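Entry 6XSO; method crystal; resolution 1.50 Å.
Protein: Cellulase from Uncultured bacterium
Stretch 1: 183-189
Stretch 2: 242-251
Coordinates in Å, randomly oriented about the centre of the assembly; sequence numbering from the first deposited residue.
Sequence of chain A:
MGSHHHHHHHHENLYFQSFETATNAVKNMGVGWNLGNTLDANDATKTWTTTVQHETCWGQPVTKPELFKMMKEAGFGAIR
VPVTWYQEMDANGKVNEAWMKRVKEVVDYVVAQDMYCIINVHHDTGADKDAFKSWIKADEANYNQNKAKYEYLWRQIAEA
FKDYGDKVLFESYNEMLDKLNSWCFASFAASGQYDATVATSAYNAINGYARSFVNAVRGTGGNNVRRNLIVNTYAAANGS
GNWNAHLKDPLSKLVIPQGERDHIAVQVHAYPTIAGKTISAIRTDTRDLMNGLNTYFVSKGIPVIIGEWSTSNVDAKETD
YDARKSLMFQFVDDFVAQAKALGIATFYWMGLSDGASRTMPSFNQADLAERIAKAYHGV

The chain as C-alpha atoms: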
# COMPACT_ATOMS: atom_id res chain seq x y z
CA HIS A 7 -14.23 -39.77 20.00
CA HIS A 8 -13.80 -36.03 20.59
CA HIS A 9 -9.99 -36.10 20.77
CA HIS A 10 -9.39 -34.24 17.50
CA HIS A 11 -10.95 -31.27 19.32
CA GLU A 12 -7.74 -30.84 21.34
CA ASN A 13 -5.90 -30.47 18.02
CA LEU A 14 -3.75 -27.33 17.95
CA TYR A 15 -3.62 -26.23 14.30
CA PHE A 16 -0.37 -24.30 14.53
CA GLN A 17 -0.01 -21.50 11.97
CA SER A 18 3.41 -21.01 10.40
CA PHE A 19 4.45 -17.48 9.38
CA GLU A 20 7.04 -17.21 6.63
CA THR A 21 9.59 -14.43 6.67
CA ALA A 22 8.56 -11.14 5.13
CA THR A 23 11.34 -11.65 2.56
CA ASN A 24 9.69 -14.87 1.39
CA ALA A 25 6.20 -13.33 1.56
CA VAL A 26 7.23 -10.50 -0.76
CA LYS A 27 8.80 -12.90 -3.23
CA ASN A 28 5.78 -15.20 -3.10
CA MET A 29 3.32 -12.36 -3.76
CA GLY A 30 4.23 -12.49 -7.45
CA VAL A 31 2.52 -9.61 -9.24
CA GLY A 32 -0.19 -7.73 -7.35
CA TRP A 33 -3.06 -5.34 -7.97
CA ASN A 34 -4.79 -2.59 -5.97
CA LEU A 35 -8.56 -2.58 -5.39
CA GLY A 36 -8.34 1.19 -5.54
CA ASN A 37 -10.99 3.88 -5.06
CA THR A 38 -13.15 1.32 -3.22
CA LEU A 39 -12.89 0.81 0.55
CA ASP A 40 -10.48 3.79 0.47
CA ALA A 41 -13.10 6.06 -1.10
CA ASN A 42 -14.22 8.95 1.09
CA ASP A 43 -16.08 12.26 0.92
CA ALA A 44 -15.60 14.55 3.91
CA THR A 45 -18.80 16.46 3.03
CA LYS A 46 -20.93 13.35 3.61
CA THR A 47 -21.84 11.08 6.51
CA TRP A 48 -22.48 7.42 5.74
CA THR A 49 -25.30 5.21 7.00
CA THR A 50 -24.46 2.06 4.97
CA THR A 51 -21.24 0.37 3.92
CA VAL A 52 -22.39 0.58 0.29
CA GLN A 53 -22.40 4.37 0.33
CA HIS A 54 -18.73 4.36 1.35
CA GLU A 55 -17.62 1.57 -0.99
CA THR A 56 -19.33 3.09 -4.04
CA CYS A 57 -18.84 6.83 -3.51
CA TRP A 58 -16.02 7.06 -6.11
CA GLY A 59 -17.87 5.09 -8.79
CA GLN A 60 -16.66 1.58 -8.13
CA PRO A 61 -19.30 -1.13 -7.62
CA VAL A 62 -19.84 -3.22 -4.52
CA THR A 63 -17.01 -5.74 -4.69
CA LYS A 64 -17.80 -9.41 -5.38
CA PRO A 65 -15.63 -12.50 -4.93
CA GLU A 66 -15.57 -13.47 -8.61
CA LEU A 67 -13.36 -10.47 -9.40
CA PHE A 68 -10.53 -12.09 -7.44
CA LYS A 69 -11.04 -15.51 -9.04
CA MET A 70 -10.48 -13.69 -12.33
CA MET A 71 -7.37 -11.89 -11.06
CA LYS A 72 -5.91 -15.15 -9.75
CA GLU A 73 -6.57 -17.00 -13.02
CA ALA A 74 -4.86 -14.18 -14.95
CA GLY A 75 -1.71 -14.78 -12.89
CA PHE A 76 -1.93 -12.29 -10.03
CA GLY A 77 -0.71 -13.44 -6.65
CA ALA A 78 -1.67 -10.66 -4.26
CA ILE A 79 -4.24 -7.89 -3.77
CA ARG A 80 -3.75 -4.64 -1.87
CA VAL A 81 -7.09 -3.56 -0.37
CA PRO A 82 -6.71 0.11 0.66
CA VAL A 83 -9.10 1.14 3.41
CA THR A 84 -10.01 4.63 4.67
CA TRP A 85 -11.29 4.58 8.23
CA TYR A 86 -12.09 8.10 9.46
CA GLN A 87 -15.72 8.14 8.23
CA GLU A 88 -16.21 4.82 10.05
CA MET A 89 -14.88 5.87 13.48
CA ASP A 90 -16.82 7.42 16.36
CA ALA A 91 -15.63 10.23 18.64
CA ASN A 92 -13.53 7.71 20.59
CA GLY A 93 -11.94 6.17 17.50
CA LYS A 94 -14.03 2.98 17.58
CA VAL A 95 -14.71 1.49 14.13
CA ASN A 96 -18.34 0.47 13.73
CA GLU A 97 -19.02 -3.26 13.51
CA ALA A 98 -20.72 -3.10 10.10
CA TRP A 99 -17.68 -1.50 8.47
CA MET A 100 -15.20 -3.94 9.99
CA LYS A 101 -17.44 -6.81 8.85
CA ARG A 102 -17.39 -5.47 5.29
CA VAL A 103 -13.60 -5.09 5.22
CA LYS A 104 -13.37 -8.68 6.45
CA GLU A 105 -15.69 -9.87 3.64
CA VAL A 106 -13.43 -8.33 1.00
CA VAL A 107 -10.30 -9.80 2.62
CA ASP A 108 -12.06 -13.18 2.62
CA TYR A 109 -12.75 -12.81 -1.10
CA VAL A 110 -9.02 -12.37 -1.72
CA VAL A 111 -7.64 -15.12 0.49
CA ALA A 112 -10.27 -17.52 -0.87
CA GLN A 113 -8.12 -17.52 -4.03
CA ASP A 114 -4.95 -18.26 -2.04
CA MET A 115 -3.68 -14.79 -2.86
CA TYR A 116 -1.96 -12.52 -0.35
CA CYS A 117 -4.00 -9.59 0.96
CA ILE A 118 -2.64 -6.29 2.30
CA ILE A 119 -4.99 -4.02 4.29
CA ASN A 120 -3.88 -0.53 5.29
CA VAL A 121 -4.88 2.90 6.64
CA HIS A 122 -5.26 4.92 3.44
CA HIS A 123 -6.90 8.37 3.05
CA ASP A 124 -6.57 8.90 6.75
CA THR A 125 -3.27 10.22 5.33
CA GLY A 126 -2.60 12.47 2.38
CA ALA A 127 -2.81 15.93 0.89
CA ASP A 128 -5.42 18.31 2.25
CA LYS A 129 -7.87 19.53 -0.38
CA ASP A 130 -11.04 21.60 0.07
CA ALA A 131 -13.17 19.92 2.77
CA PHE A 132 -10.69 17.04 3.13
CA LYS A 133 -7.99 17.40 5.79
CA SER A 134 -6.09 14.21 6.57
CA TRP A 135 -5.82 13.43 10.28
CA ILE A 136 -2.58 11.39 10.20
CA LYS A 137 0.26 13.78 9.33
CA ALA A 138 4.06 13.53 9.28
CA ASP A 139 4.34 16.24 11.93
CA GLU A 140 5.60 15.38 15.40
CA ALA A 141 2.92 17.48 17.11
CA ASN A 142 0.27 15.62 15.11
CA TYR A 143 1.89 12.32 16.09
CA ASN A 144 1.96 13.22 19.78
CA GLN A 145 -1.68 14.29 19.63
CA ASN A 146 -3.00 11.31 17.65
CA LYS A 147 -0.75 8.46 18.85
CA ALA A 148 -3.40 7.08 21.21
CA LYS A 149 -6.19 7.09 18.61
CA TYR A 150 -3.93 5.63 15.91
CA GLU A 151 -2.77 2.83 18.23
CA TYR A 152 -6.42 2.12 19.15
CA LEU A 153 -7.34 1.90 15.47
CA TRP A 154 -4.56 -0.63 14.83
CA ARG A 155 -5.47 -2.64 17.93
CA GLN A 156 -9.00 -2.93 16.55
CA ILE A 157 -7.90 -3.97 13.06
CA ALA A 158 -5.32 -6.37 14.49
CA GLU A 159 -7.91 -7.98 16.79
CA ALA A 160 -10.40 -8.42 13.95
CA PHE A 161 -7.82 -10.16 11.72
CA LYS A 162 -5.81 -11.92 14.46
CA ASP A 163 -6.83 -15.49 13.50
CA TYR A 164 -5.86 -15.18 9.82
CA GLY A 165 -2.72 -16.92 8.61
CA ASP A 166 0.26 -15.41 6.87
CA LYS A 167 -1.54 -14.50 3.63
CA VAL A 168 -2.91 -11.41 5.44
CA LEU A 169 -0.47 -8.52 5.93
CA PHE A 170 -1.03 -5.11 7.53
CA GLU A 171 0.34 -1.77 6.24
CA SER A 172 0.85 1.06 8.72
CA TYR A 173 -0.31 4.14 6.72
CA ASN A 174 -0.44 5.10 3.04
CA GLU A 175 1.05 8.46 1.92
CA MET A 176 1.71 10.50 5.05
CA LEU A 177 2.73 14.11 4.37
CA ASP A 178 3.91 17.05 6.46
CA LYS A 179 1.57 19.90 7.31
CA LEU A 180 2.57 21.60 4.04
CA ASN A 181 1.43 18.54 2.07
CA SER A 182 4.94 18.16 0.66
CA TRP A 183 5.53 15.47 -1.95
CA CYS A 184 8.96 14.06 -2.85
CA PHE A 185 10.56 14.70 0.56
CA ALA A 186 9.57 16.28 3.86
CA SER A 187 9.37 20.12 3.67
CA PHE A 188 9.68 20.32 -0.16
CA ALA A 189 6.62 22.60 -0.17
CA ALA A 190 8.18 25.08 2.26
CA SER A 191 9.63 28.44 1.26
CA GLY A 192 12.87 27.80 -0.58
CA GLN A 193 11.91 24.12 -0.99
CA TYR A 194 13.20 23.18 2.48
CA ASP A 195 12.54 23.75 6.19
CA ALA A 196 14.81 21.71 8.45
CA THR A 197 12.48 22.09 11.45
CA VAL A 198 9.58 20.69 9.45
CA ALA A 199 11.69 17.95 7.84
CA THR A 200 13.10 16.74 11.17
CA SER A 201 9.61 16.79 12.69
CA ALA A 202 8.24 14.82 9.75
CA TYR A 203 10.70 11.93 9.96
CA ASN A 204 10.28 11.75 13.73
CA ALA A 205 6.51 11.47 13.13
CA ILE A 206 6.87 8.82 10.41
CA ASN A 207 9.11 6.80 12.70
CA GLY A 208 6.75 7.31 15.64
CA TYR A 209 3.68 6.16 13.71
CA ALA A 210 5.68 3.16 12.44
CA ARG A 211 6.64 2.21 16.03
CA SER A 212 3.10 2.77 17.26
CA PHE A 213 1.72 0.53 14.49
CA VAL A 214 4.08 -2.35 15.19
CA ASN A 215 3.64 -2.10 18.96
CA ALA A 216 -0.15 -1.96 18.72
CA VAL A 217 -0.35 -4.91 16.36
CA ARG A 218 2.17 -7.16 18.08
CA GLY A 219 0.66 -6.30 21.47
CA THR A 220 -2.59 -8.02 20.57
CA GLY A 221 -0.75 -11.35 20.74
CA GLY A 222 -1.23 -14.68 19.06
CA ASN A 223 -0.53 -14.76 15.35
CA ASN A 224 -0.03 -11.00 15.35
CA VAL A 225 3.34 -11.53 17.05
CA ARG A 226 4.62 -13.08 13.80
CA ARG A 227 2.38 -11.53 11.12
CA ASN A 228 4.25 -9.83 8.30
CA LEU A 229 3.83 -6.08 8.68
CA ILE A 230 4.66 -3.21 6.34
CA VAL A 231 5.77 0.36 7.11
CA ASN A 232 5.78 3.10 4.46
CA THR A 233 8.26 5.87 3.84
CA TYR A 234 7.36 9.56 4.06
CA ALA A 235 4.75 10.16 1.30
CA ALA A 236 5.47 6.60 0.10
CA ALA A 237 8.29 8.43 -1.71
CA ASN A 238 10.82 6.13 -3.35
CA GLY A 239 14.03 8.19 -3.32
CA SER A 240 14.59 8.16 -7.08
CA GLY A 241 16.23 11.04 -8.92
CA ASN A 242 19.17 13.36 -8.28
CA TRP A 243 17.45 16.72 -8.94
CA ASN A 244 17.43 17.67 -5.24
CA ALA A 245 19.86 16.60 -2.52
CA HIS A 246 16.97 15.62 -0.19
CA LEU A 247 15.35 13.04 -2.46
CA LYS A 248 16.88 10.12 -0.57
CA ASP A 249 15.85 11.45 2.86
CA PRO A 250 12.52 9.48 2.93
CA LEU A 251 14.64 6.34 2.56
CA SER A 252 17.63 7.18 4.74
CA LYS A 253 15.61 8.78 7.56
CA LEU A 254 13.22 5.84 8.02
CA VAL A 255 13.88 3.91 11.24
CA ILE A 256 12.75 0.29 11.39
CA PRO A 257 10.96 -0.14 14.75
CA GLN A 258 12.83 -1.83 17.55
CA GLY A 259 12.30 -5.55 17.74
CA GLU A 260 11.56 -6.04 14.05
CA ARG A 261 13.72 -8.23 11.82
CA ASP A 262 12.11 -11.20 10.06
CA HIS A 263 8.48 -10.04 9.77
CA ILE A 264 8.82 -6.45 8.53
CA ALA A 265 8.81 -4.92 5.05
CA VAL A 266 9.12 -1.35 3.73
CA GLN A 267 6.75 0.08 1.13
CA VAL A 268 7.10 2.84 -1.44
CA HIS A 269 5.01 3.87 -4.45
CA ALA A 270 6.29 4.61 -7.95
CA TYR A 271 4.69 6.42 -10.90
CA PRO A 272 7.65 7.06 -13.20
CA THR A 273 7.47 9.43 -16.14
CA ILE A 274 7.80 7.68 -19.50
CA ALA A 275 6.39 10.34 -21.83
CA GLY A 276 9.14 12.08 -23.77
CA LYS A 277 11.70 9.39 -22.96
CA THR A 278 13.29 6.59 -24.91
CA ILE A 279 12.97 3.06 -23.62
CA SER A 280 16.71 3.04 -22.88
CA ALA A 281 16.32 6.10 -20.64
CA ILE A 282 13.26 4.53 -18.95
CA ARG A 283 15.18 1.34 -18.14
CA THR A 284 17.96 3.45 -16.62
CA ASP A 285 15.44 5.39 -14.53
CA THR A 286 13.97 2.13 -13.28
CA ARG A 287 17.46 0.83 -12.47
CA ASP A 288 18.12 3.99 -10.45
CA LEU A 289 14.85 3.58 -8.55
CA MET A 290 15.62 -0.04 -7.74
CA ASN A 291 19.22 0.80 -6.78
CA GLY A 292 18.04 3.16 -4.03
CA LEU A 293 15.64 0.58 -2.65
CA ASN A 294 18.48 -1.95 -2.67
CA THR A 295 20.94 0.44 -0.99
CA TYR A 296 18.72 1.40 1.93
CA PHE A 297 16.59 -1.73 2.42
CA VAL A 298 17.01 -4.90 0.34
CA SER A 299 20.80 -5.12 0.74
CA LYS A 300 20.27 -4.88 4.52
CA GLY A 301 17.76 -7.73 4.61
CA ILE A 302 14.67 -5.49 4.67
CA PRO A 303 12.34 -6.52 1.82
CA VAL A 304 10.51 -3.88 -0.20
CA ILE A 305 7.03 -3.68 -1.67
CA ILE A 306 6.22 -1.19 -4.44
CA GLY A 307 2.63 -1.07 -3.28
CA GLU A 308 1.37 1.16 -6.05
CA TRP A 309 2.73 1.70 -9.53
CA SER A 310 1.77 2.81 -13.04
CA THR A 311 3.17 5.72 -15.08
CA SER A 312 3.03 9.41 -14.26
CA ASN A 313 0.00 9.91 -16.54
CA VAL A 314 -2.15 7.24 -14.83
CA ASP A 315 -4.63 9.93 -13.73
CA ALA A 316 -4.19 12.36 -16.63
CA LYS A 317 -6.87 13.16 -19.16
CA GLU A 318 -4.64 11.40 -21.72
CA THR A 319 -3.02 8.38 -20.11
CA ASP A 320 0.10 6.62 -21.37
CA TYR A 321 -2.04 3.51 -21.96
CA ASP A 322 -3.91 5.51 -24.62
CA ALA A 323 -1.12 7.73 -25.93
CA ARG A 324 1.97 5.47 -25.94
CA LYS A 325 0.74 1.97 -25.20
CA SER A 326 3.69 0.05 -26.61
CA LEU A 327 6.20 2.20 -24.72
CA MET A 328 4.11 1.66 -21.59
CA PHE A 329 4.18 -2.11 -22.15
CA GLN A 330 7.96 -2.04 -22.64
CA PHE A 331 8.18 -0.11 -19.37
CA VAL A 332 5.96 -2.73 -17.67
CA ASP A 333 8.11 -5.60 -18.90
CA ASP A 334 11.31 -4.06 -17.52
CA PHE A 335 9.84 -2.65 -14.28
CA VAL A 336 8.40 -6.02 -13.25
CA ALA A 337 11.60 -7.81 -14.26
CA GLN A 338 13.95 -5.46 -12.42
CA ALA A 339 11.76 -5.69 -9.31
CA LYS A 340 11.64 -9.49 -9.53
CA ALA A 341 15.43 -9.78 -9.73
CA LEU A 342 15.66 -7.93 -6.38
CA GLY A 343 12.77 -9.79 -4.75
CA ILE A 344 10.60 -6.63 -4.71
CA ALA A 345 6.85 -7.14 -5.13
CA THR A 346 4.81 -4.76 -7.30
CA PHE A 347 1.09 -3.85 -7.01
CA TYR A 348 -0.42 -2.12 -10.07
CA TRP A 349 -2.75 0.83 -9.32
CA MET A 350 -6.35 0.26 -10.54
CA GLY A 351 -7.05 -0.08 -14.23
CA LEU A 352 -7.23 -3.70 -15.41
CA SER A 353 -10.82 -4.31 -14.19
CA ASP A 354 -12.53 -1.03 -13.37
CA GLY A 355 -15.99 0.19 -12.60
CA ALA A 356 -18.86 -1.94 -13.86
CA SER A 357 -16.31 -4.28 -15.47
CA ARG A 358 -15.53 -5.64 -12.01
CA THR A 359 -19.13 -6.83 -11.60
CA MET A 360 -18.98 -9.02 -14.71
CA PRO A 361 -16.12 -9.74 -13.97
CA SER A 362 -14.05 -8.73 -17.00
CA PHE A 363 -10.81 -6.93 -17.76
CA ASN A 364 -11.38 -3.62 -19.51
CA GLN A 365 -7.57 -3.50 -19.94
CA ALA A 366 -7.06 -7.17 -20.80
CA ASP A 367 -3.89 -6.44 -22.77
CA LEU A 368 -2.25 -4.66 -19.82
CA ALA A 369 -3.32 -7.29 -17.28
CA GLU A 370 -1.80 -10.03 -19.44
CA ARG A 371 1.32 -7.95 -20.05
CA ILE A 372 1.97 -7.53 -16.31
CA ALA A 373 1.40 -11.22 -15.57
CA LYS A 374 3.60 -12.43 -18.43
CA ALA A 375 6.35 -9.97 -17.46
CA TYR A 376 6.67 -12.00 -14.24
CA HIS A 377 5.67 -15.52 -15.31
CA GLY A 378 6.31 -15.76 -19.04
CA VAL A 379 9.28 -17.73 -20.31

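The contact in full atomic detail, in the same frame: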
# COMPACT_ATOMS: atom_id res chain seq x y z
N TRP A 183 5.12 16.70 -1.27
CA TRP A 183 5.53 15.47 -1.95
C TRP A 183 7.05 15.42 -2.03
O TRP A 183 7.76 16.38 -1.70
CB TRP A 183 4.85 15.37 -3.34
CG TRP A 183 3.36 15.26 -3.20
CD1 TRP A 183 2.44 16.25 -3.42
CD2 TRP A 183 2.63 14.12 -2.75
NE1 TRP A 183 1.18 15.79 -3.13
CE2 TRP A 183 1.27 14.47 -2.74
CE3 TRP A 183 2.99 12.81 -2.43
CZ2 TRP A 183 0.26 13.58 -2.37
CZ3 TRP A 183 1.99 11.92 -2.04
CH2 TRP A 183 0.65 12.31 -2.02
N CYS A 184 7.56 14.26 -2.49
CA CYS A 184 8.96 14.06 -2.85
C CYS A 184 9.85 13.86 -1.63
O CYS A 184 10.56 12.85 -1.52
CB CYS A 184 9.53 15.19 -3.72
SG CYS A 184 8.55 15.53 -5.20
N PHE A 185 9.83 14.81 -0.69
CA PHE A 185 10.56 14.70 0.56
C PHE A 185 9.97 15.70 1.54
O PHE A 185 9.34 16.68 1.15
CB PHE A 185 12.07 14.90 0.35
CG PHE A 185 12.44 16.21 -0.29
CD1 PHE A 185 12.60 17.36 0.48
CD2 PHE A 185 12.65 16.29 -1.66
CE1 PHE A 185 12.94 18.57 -0.12
CE2 PHE A 185 12.99 17.50 -2.26
CZ PHE A 185 13.13 18.63 -1.49
N ALA A 186 10.17 15.43 2.84
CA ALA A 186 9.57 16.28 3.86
C ALA A 186 10.09 17.71 3.73
O ALA A 186 11.30 17.94 3.62
CB ALA A 186 9.84 15.74 5.25
N SER A 187 9.16 18.67 3.74
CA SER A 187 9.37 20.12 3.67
C SER A 187 9.64 20.66 2.27
O SER A 187 9.91 21.85 2.12
CB SER A 187 10.42 20.64 4.67
OG SER A 187 11.75 20.53 4.18
N PHE A 188 9.50 19.84 1.22
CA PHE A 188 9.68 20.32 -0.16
C PHE A 188 8.76 21.49 -0.48
O PHE A 188 9.13 22.36 -1.27
CB PHE A 188 9.46 19.14 -1.11
CG PHE A 188 9.53 19.48 -2.59
CD1 PHE A 188 10.64 20.12 -3.13
CD2 PHE A 188 8.50 19.14 -3.43
CE1 PHE A 188 10.70 20.42 -4.48
CE2 PHE A 188 8.55 19.44 -4.78
CZ PHE A 188 9.65 20.08 -5.30
N ALA A 189 7.58 21.54 0.12
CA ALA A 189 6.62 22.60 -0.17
C ALA A 189 6.85 23.87 0.64
O ALA A 189 6.10 24.84 0.49
CB ALA A 189 5.19 22.09 0.04
N ASN A 242 18.05 12.62 -8.85
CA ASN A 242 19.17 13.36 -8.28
C ASN A 242 18.94 14.87 -8.34
O ASN A 242 19.88 15.64 -8.09
CB ASN A 242 20.48 13.02 -9.00
CG ASN A 242 20.79 11.53 -8.96
OD1 ASN A 242 20.85 10.92 -7.89
ND2 ASN A 242 20.99 10.94 -10.12
N TRP A 243 17.72 15.32 -8.67
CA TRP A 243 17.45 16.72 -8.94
C TRP A 243 17.39 17.58 -7.68
O TRP A 243 17.35 18.81 -7.79
CB TRP A 243 16.16 16.87 -9.79
CG TRP A 243 14.92 16.24 -9.23
CD1 TRP A 243 14.44 14.98 -9.50
CD2 TRP A 243 13.99 16.84 -8.33
NE1 TRP A 243 13.28 14.76 -8.80
CE2 TRP A 243 12.98 15.88 -8.08
CE3 TRP A 243 13.92 18.09 -7.71
CZ2 TRP A 243 11.92 16.14 -7.23
CZ3 TRP A 243 12.86 18.34 -6.85
CH2 TRP A 243 11.87 17.37 -6.62
N ASN A 244 17.38 16.96 -6.51
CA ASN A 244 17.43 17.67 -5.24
C ASN A 244 18.18 16.77 -4.27
O ASN A 244 17.99 15.55 -4.29
CB ASN A 244 16.01 17.94 -4.71
CG ASN A 244 16.00 18.80 -3.46
OD1 ASN A 244 16.35 18.34 -2.37
ND2 ASN A 244 15.60 20.06 -3.61
N ALA A 245 19.03 17.37 -3.45
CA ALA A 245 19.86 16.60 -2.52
C ALA A 245 19.09 15.94 -1.39
O ALA A 245 19.69 15.18 -0.63
CB ALA A 245 20.92 17.51 -1.88
N HIS A 246 17.78 16.21 -1.25
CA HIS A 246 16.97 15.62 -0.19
C HIS A 246 16.13 14.45 -0.66
O HIS A 246 15.40 13.88 0.14
CB HIS A 246 16.05 16.67 0.45
CG HIS A 246 16.81 17.76 1.13
ND1 HIS A 246 17.46 17.57 2.33
CD2 HIS A 246 17.04 19.04 0.77
CE1 HIS A 246 18.07 18.68 2.68
NE2 HIS A 246 17.81 19.60 1.77
N LEU A 247 16.25 14.06 -1.93
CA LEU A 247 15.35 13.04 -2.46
C LEU A 247 15.53 11.70 -1.76
O LEU A 247 14.57 10.94 -1.67
CB LEU A 247 15.57 12.88 -3.96
CG LEU A 247 14.98 14.02 -4.79
CD1 LEU A 247 15.48 13.91 -6.21
CD2 LEU A 247 13.49 13.94 -4.75
N LYS A 248 16.72 11.40 -1.25
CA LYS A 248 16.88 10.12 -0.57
C LYS A 248 16.46 10.17 0.89
O LYS A 248 16.41 9.12 1.53
CB LYS A 248 18.33 9.63 -0.62
CG LYS A 248 18.87 9.40 -2.05
CD LYS A 248 18.21 8.22 -2.71
CE LYS A 248 18.87 7.88 -4.05
NZ LYS A 248 18.57 8.86 -5.15
N ASP A 249 16.16 11.36 1.43
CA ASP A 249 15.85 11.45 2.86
C ASP A 249 14.67 10.57 3.28
O ASP A 249 14.74 9.98 4.37
CB ASP A 249 15.62 12.91 3.28
CG ASP A 249 16.89 13.78 3.16
OD1 ASP A 249 17.94 13.33 2.66
OD2 ASP A 249 16.82 14.95 3.60
N PRO A 250 13.58 10.43 2.52
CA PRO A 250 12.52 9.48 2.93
C PRO A 250 13.02 8.05 3.11
O PRO A 250 12.47 7.29 3.93
CB PRO A 250 11.48 9.59 1.79
CG PRO A 250 11.65 11.02 1.33
CD PRO A 250 13.17 11.22 1.34
N LEU A 251 14.07 7.67 2.39
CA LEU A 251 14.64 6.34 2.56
C LEU A 251 15.63 6.29 3.72
O LEU A 251 15.57 5.39 4.56
CB LEU A 251 15.35 5.89 1.28
CG LEU A 251 14.62 5.97 -0.06
CD1 LEU A 251 15.42 5.23 -1.13
CD2 LEU A 251 13.21 5.41 -0.02
O HOH W 1 12.03 10.83 -2.80

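A loop and a segment that runs from loop into helix, separated by more than fifty residues in sequence, pack here mainly through side chains, with some backbone atoms and one bridging water joining in. No direct hydrogen bond crosses between them, and the 348 Å² they bury together, summed over both sides, is covered largely by aromatic and aliphatic groups.

Asn242 opens the second stretch beyond reach of the first, so the contact begins with Trp243. Its CA-to-CB bond points sideways, but with chi1 in the p well the long indole still carries its six-membered ring to the first stretch. There Trp243 CH2 lies 3.7 Å from Phe188 CZ, and the two rings form an offset edge-to-face pair, the edge of Trp243 directed toward the face of Phe188, with planes at 66°. Cys184 SG meets the indole at its edge, 4.0 Å from Trp243 CZ2. A large flat side chain suits this position because its rim can touch two residues at once, even though much of the tryptophan remains exposed.

Asn244 points toward the first stretch and does two things with one oxygen. Its OD1 accepts a hydrogen bond from the backbone of its own loop, with His246 N 2.8 Å from Asn244 OD1, and the same atom comes within 3.4 Å of Phe185 CZ. A short side chain ending in an acceptor can reach back to the chain in this way, complementing the type I turn from Asn244 to Leu247, while Ala245, within that turn, points away and makes no contact with the first stretch.

His246 supplies the platform for Phe185, the residue most covered in this contact. The methylene His246 CB sits over one face of the phenyl ring, 3.6 Å from its centroid and only 14° off the normal, a CH-pi contact. The imidazole and phenyl rings lie obliquely, their planes at 37°. Histidine combines this nonpolar contact with a polar anchor: His246 ND1 donates to Asp249 OD2 at 3.0 Å, helping to fix the ring's orientation. The backbone joins in as well, for His246 O lies 3.5 Å from Phe185 CB.

Leu247 is the nearest residue to Phe185 along the backbone, their CA atoms 5.9 Å apart. Although its CA-to-CB bond points away, its branched end returns: Leu247 CD2 approaches the edge of the phenyl ring, 4.0 Å from Phe185 CD2, and lies 4.3 Å from Cys184 CB. A buried, branched aliphatic side chain is well suited to this apolar space. Next to it, a water provides a polar link, donating to both Cys184 O and Leu247 O at 2.8 Å each and so bridging two carbonyls that could not bond to one another.

Lys248 points away from the contact. The CA-to-CB bond of Asp249 points toward the first stretch, but the residue makes no close contact there and serves chiefly its own stretch, holding the histidine and closing the turn through Asp249 N to His246 O, 2.9 Å. Pro250 then presents a compact, rigid ring: Pro250 CG lies 3.6 Å from Cys184 O, and Pro250 CD 4.0 Å from Phe185 CB. Leu251, already helical, lies out of reach.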